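Side-chain contacts in extracellular solute-binding protein, family 3 (Methylophaga aminisulfidivorans MP, PDB 5SV6), which is of unknown function but has a periplasmic binding protein-like architecture and is probably an accessory protein of the methanol dehydrogenase system: residues S53-M56 with P57-N60; E64-E67 with N68-K72; G174-N177 with Y178-L182. One frame throughout, in Å; residues are numbered along the deposited sequence.

Contact 1. Residues S53-M56 with P57-N60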
loop_
_atom_site.group_PDB
_atom_site.type_symbol
_atom_site.label_atom_id
_atom_site.label_comp_id
_atom_site.label_asym_id
_atom_site.label_seq_id
_atom_site.Cartn_x
_atom_site.Cartn_y
_atom_site.Cartn_z
ATOM N N SER A 53 -8.551 12.380 0.992
ATOM C CA SER A 53 -8.159 13.560 1.748
ATOM C C SER A 53 -7.429 13.219 3.060
ATOM O O SER A 53 -6.892 14.101 3.715
ATOM C CB SER A 53 -9.368 14.463 1.991
ATOM O OG SER A 53 -10.290 13.830 2.857
ATOM N N ASP A 54 -7.391 11.945 3.434
ATOM C CA ASP A 54 -6.761 11.555 4.699
ATOM C C ASP A 54 -6.277 10.115 4.645
ATOM O O ASP A 54 -6.832 9.243 5.318
ATOM C CB ASP A 54 -7.736 11.721 5.874
ATOM C CG ASP A 54 -7.038 11.637 7.236
ATOM O OD1 ASP A 54 -5.837 11.975 7.317
ATOM O OD2 ASP A 54 -7.690 11.234 8.226
ATOM N N GLU A 55 -5.268 9.847 3.822
ATOM C CA GLU A 55 -4.734 8.487 3.755
ATOM C C GLU A 55 -3.219 8.491 3.550
ATOM O O GLU A 55 -2.714 8.027 2.534
ATOM C CB GLU A 55 -5.442 7.645 2.685
ATOM C CG GLU A 55 -4.951 6.196 2.638
ATOM C CD GLU A 55 -6.050 5.162 2.619
ATOM O OE1 GLU A 55 -7.215 5.499 2.934
ATOM O OE2 GLU A 55 -5.731 3.997 2.292
HETATM N N MSE A 56 -2.505 9.047 4.520
HETATM C CA MSE A 56 -1.056 9.043 4.488
HETATM C C MSE A 56 -0.591 7.596 4.616
HETATM O O MSE A 56 -1.278 6.777 5.236
HETATM C CB MSE A 56 -0.499 9.923 5.616
HETATM C CG MSE A 56 -0.767 11.397 5.408
HETATM SE SE MSE A 56 0.036 12.042 3.748
HETATM C CE MSE A 56 1.853 12.424 4.355
ATOM N N PRO A 57 0.570 7.267 4.029
ATOM C CA PRO A 57 1.484 8.214 3.371
ATOM C C PRO A 57 1.166 8.444 1.888
ATOM O O PRO A 57 1.897 9.176 1.229
ATOM C CB PRO A 57 2.850 7.535 3.531
ATOM C CG PRO A 57 2.519 6.052 3.451
ATOM C CD PRO A 57 1.127 5.899 4.071
ATOM N N TYR A 58 0.093 7.837 1.385
ATOM C CA TYR A 58 -0.276 7.992 -0.016
ATOM C C TYR A 58 -0.698 9.408 -0.371
ATOM O O TYR A 58 -0.237 9.964 -1.370
ATOM C CB TYR A 58 -1.432 7.055 -0.400
ATOM C CG TYR A 58 -1.200 5.573 -0.180
ATOM C CD1 TYR A 58 -1.660 4.943 0.968
ATOM C CD2 TYR A 58 -0.573 4.798 -1.139
ATOM C CE1 TYR A 58 -1.486 3.589 1.160
ATOM C CE2 TYR A 58 -0.386 3.437 -0.950
ATOM C CZ TYR A 58 -0.840 2.844 0.201
ATOM O OH TYR A 58 -0.662 1.489 0.378
ATOM N N SER A 59 -1.592 9.983 0.437
ATOM C CA SER A 59 -2.333 11.165 0.024
ATOM C C SER A 59 -2.984 11.865 1.210
ATOM O O SER A 59 -3.449 11.212 2.131
ATOM C CB SER A 59 -3.441 10.758 -0.966
ATOM O OG SER A 59 -4.259 11.866 -1.325
ATOM N N ASN A 60 -3.012 13.195 1.179
ATOM C CA ASN A 60 -3.948 13.949 2.020
ATOM C C ASN A 60 -4.354 15.271 1.353
ATOM O O ASN A 60 -3.756 15.670 0.356
ATOM C CB ASN A 60 -3.434 14.133 3.473
ATOM C CG ASN A 60 -2.273 15.138 3.599
ATOM O OD1 ASN A 60 -1.958 15.884 2.676
ATOM N ND2 ASN A 60 -1.631 15.144 4.773
HETATM O O HOH W 1 -3.090 13.857 6.776
#

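Contact 2. Residues E64-E67 with N68-K72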
loop_
_atom_site.group_PDB
_atom_site.type_symbol
_atom_site.label_atom_id
_atom_site.label_comp_id
_atom_site.label_asym_id
_atom_site.label_seq_id
_atom_site.Cartn_x
_atom_site.Cartn_y
_atom_site.Cartn_z
ATOM N N GLU A 64 0.459 16.223 0.841
ATOM C CA GLU A 64 1.716 15.812 1.467
ATOM C C GLU A 64 2.088 14.339 1.225
ATOM O O GLU A 64 3.190 13.899 1.582
ATOM C CB GLU A 64 1.666 16.111 2.962
ATOM C CG GLU A 64 1.544 17.596 3.262
ATOM C CD GLU A 64 1.261 17.875 4.718
ATOM O OE1 GLU A 64 0.623 17.030 5.383
ATOM O OE2 GLU A 64 1.685 18.948 5.198
ATOM N N GLY A 65 1.187 13.588 0.600
ATOM C CA GLY A 65 1.424 12.175 0.365
ATOM C C GLY A 65 2.276 11.924 -0.871
ATOM O O GLY A 65 2.353 12.781 -1.744
ATOM N N PHE A 66 2.895 10.749 -0.963
ATOM C CA PHE A 66 3.770 10.461 -2.109
ATOM C C PHE A 66 3.022 10.371 -3.443
ATOM O O PHE A 66 3.566 10.753 -4.488
ATOM C CB PHE A 66 4.718 9.262 -1.866
ATOM C CG PHE A 66 4.076 7.897 -1.994
ATOM C CD1 PHE A 66 3.903 7.304 -3.236
ATOM C CD2 PHE A 66 3.718 7.184 -0.869
ATOM C CE1 PHE A 66 3.340 6.050 -3.349
ATOM C CE2 PHE A 66 3.153 5.936 -0.977
ATOM C CZ PHE A 66 2.963 5.364 -2.217
ATOM N N GLU A 67 1.779 9.898 -3.415
ATOM C CA GLU A 67 0.978 9.882 -4.650
ATOM C C GLU A 67 0.543 11.284 -5.081
ATOM O O GLU A 67 0.255 11.517 -6.267
ATOM C CB GLU A 67 -0.244 8.953 -4.530
ATOM C CG GLU A 67 0.098 7.448 -4.481
ATOM C CD GLU A 67 -1.148 6.555 -4.443
ATOM O OE1 GLU A 67 -2.268 7.063 -4.222
ATOM O OE2 GLU A 67 -1.008 5.340 -4.649
ATOM N N ASN A 68 0.466 12.214 -4.133
ATOM C CA ASN A 68 0.144 13.590 -4.489
ATOM C C ASN A 68 1.288 14.175 -5.322
ATOM O O ASN A 68 1.064 14.893 -6.305
ATOM C CB ASN A 68 -0.096 14.458 -3.244
ATOM C CG ASN A 68 -1.224 13.939 -2.367
ATOM O OD1 ASN A 68 -1.149 14.000 -1.137
ATOM N ND2 ASN A 68 -2.272 13.425 -2.994
ATOM N N GLN A 69 2.516 13.863 -4.910
ATOM C CA GLN A 69 3.707 14.265 -5.644
ATOM C C GLN A 69 3.721 13.637 -7.031
ATOM O O GLN A 69 4.051 14.295 -8.014
ATOM C CB GLN A 69 4.974 13.817 -4.910
ATOM C CG GLN A 69 5.454 14.747 -3.835
ATOM C CD GLN A 69 6.952 14.621 -3.636
ATOM O OE1 GLN A 69 7.413 13.985 -2.685
ATOM N NE2 GLN A 69 7.726 15.203 -4.553
ATOM N N LEU A 70 3.385 12.355 -7.099
ATOM C CA LEU A 70 3.361 11.643 -8.371
ATOM C C LEU A 70 2.331 12.239 -9.316
ATOM O O LEU A 70 2.545 12.275 -10.523
ATOM C CB LEU A 70 3.061 10.159 -8.149
ATOM C CG LEU A 70 4.157 9.392 -7.408
ATOM C CD1 LEU A 70 3.736 7.955 -7.153
ATOM C CD2 LEU A 70 5.490 9.463 -8.184
ATOM N N ALA A 71 1.212 12.695 -8.759
ATOM C CA ALA A 71 0.137 13.266 -9.566
ATOM C C ALA A 71 0.610 14.558 -10.228
ATOM O O ALA A 71 0.289 14.839 -11.385
ATOM C CB ALA A 71 -1.092 13.530 -8.695
ATOM N N LYS A 72 1.374 15.344 -9.478
ATOM C CA LYS A 72 1.933 16.596 -9.990
ATOM C C LYS A 72 2.904 16.323 -11.148
ATOM O O LYS A 72 2.820 16.954 -12.209
ATOM C CB LYS A 72 2.561 17.385 -8.827
ATOM C CG LYS A 72 3.446 18.603 -9.154
ATOM C CD LYS A 72 2.931 19.482 -10.271
ATOM C CE LYS A 72 1.504 19.950 -10.081
ATOM N NZ LYS A 72 0.791 19.736 -11.385
HETATM O O HOH W 2 5.896 13.839 0.202
#

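Contact 3. Residues G174-N177 with Y178-L182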
loop_
_atom_site.group_PDB
_atom_site.type_symbol
_atom_site.label_atom_id
_atom_site.label_comp_id
_atom_site.label_asym_id
_atom_site.label_seq_id
_atom_site.Cartn_x
_atom_site.Cartn_y
_atom_site.Cartn_z
ATOM N N GLY A 174 -5.122 -16.912 17.318
ATOM C CA GLY A 174 -4.555 -16.377 18.542
ATOM C C GLY A 174 -4.183 -14.914 18.434
ATOM O O GLY A 174 -3.921 -14.259 19.441
ATOM N N ASN A 175 -4.171 -14.398 17.208
ATOM C CA ASN A 175 -3.797 -13.002 16.957
ATOM C C ASN A 175 -5.006 -12.128 16.613
ATOM O O ASN A 175 -4.889 -10.919 16.470
ATOM C CB ASN A 175 -2.758 -12.943 15.825
ATOM C CG ASN A 175 -2.204 -11.552 15.607
ATOM O OD1 ASN A 175 -1.514 -11.009 16.464
ATOM N ND2 ASN A 175 -2.476 -10.983 14.436
ATOM N N PHE A 176 -6.173 -12.745 16.503
ATOM C CA PHE A 176 -7.362 -12.035 16.040
ATOM C C PHE A 176 -7.742 -10.853 16.937
ATOM O O PHE A 176 -7.944 -9.743 16.448
ATOM C CB PHE A 176 -8.536 -13.010 15.919
ATOM C CG PHE A 176 -9.778 -12.400 15.345
ATOM C CD1 PHE A 176 -10.768 -11.893 16.177
ATOM C CD2 PHE A 176 -9.963 -12.342 13.970
ATOM C CE1 PHE A 176 -11.922 -11.337 15.643
ATOM C CE2 PHE A 176 -11.115 -11.779 13.429
ATOM C CZ PHE A 176 -12.090 -11.277 14.264
ATOM N N ASN A 177 -7.862 -11.093 18.242
ATOM C CA ASN A 177 -8.213 -10.016 19.166
ATOM C C ASN A 177 -7.223 -8.845 19.098
ATOM O O ASN A 177 -7.628 -7.687 19.080
ATOM C CB ASN A 177 -8.346 -10.524 20.607
ATOM C CG ASN A 177 -9.478 -11.522 20.773
ATOM O OD1 ASN A 177 -10.397 -11.580 19.960
ATOM N ND2 ASN A 177 -9.405 -12.323 21.829
ATOM N N TYR A 178 -5.931 -9.150 19.040
ATOM C CA TYR A 178 -4.929 -8.104 18.864
ATOM C C TYR A 178 -5.151 -7.269 17.589
ATOM O O TYR A 178 -5.159 -6.043 17.641
ATOM C CB TYR A 178 -3.523 -8.698 18.859
ATOM C CG TYR A 178 -2.461 -7.647 18.650
ATOM C CD1 TYR A 178 -2.345 -6.578 19.528
ATOM C CD2 TYR A 178 -1.591 -7.709 17.573
ATOM C CE1 TYR A 178 -1.387 -5.605 19.350
ATOM C CE2 TYR A 178 -0.614 -6.733 17.386
ATOM C CZ TYR A 178 -0.525 -5.682 18.282
ATOM O OH TYR A 178 0.425 -4.707 18.108
ATOM N N THR A 179 -5.351 -7.944 16.461
ATOM C CA THR A 179 -5.571 -7.280 15.164
ATOM C C THR A 179 -6.824 -6.395 15.166
ATOM O O THR A 179 -6.828 -5.276 14.624
ATOM C CB THR A 179 -5.715 -8.334 14.041
ATOM O OG1 THR A 179 -4.508 -9.104 13.951
ATOM C CG2 THR A 179 -5.983 -7.667 12.697
HETATM N N MSE A 180 -7.888 -6.899 15.784
HETATM C CA MSE A 180 -9.148 -6.163 15.883
HETATM C C MSE A 180 -9.074 -4.958 16.831
HETATM O O MSE A 180 -9.949 -4.091 16.799
HETATM C CB MSE A 180 -10.273 -7.084 16.340
HETATM C CG MSE A 180 -10.652 -8.133 15.334
HETATM SE SE MSE A 180 -11.144 -7.373 13.594
HETATM C CE MSE A 180 -9.532 -7.809 12.590
ATOM N N SER A 181 -8.062 -4.926 17.693
ATOM C CA SER A 181 -7.860 -3.788 18.593
ATOM C C SER A 181 -7.176 -2.638 17.856
ATOM O O SER A 181 -7.105 -1.515 18.367
ATOM C CB SER A 181 -7.025 -4.189 19.814
ATOM O OG SER A 181 -5.632 -4.278 19.511
ATOM N N LEU A 182 -6.662 -2.927 16.660
ATOM C CA LEU A 182 -5.886 -1.946 15.892
ATOM C C LEU A 182 -6.608 -1.398 14.660
ATOM O O LEU A 182 -6.425 -0.245 14.302
ATOM C CB LEU A 182 -4.552 -2.545 15.430
ATOM C CG LEU A 182 -3.547 -2.969 16.498
ATOM C CD1 LEU A 182 -2.401 -3.756 15.879
ATOM C CD2 LEU A 182 -3.021 -1.754 17.252
HETATM O O HOH W 3 -4.865 -11.598 19.903
#

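Contact 1. Residues S53-M56 with P57-N60
S53-M56 and P57-N60 run antiparallel, their end-to-end directions 164° apart, with strands 54-55 and 59-60 forming a tight beta hairpin that carries a classic beta bulge, because Y58 and S59 both face E55. E55 N donates a hydrogen bond to S59 O at 2.8 Å, almost head-on to the carbonyl. In the return bond, from S59 N to E55 O at 3.1 Å, the donor stands well above the plane of the E55 carbonyl. D54 and N60 form the next, non-hydrogen-bonded pair, and beyond it N60 CA makes a CA-H...O contact with S53 O at 3.4 Å. A cis peptide bond between M56 and P57 lies in the turn.

E55 and S59 point to one face; the E55 chain runs beside that of Y58, in the same direction, CG of E55 being 3.9 Å from CD1 of Y58. The carboxylate and ring planes are 56° apart, and the backbone O of E55 lies in plane at the ring edge. Their polar ends have other partners: E55 OE1 accepts from A91 N, and Y58 OH bonds to E218 OE2 on helix 216-224, whose R221 and Y222 touch M56 and P57.

The opposite face carries D54 and N60, and D54 OD2 forms a salt bridge with R194. Bends at chi2 (-60°) and chi3 fold the selenomethionine side chain of M56 obliquely across N60, bringing SE within 3.7 Å of N60 ND2. The hydrogen bonds of ND2 go to E64 OE1 and, at 2.8 Å from ND2, to a water that donates weakly to D54 OD1.

Contact 2. Residues E64-E67 with N68-K72
N68 OD1 accepts a hydrogen bond from G65 N at 2.9 Å, reaching back to the N-cap of helix 66-77. The donor is tilted 29° from the amide's carbonyl plane. With CG turned away from its own carbonyl carbon (chi1 -59°), the N68 amide is directed at the start of the helix; this is the half of a capping box that remains, because G65 has no side chain to form the other. OD1 also accepts from N60 N, while ND2 bonds to S59 OG. An alanine here removes the amide, which would probably leave G65 N and N60 N without their shared acceptor and S59 OG without that partner.

Bonds to G65 O from N68 N and Q69 N are weak; L70 N to F66 O (3.1 Å) and A71 N to E67 O (2.9 Å) are regular i to i+4 bonds.

Apolar contact follows the i to i+4 spacing: F66 and L70 lie side by side, with L70 CD1 at the F66 ring edge, 4.0 Å from F66 CD1.

F66 and L70 pack on helix 276-286, through L283 and V282 respectively, while L70 and A71 meet M108 of strand 106-111 and A71 touches F84 of strand 82-87.

Contact 3. Residues G174-N177 with Y178-L182
The F176 ring carries M180 CG over one face, 3.4 Å above the ring plane and offset toward the rim, while N177 OD1 lies in plane at its edge. A second ring, that of Y178, is met near its plane by N175 OD1, which is 3.5 Å from Y178 CD2; here amide and ring are inclined by 59°.

The approach of M180 is a CH-pi contact, with CG 3.8 Å from the F176 centroid. Its selenium is farther off, SE being 4.6 Å from that centroid and 32° from the ring normal, so the heavy atom sits obliquely. F176 CG is trans to the backbone N (chi1 -175°), which sets one ring face under M180 CG, the two side chains crossing obliquely; the M180 chain is itself bent at chi2 and chi3.

Backbone i to i+4 bonds run from T179 N to N175 O (3.0 Å) and from M180 N to F176 O (2.9 Å), both donors coming nearly straight at the carbonyl. Y178 O is gripped twice, by S181 N and by S181 OG, the hydroxyl oxygen lying 2.6 Å from Y178 O. A water accepts from Y178 N and donates to G174 O.

Outside partners fix the polar ends: N175 OD1 accepts from F154 N of strand 154-156, and Y178 OH bonds to E203 of helix 197-206. The F176 and M180 pair, four residues apart on helix 172-180, is a Met-aromatic contact in its selenomethionine form.

From the N terminus, contact 1 closes the hairpin of strands 54-55 and 59-60, and contact 2 follows as the opening turns of helix 66-77; no contact nests in or crosses another. Contacts 1 and 2 have centres 9 Å apart and touch. Y58 O and E67 N, and P57 O and F66 N, probably share hydrogen bonds, while SE of M56 packs on G65 CA, so the hairpin is tied to the helix start. Contact 3, on the C-terminal part of helix 172-180, stands apart: its centre lies about 24 Å from that of contact 1 and 32 Å from that of contact 2, on the opposite side of the chain's centre from contact 2, consistent with the two-lobed binding-protein fold.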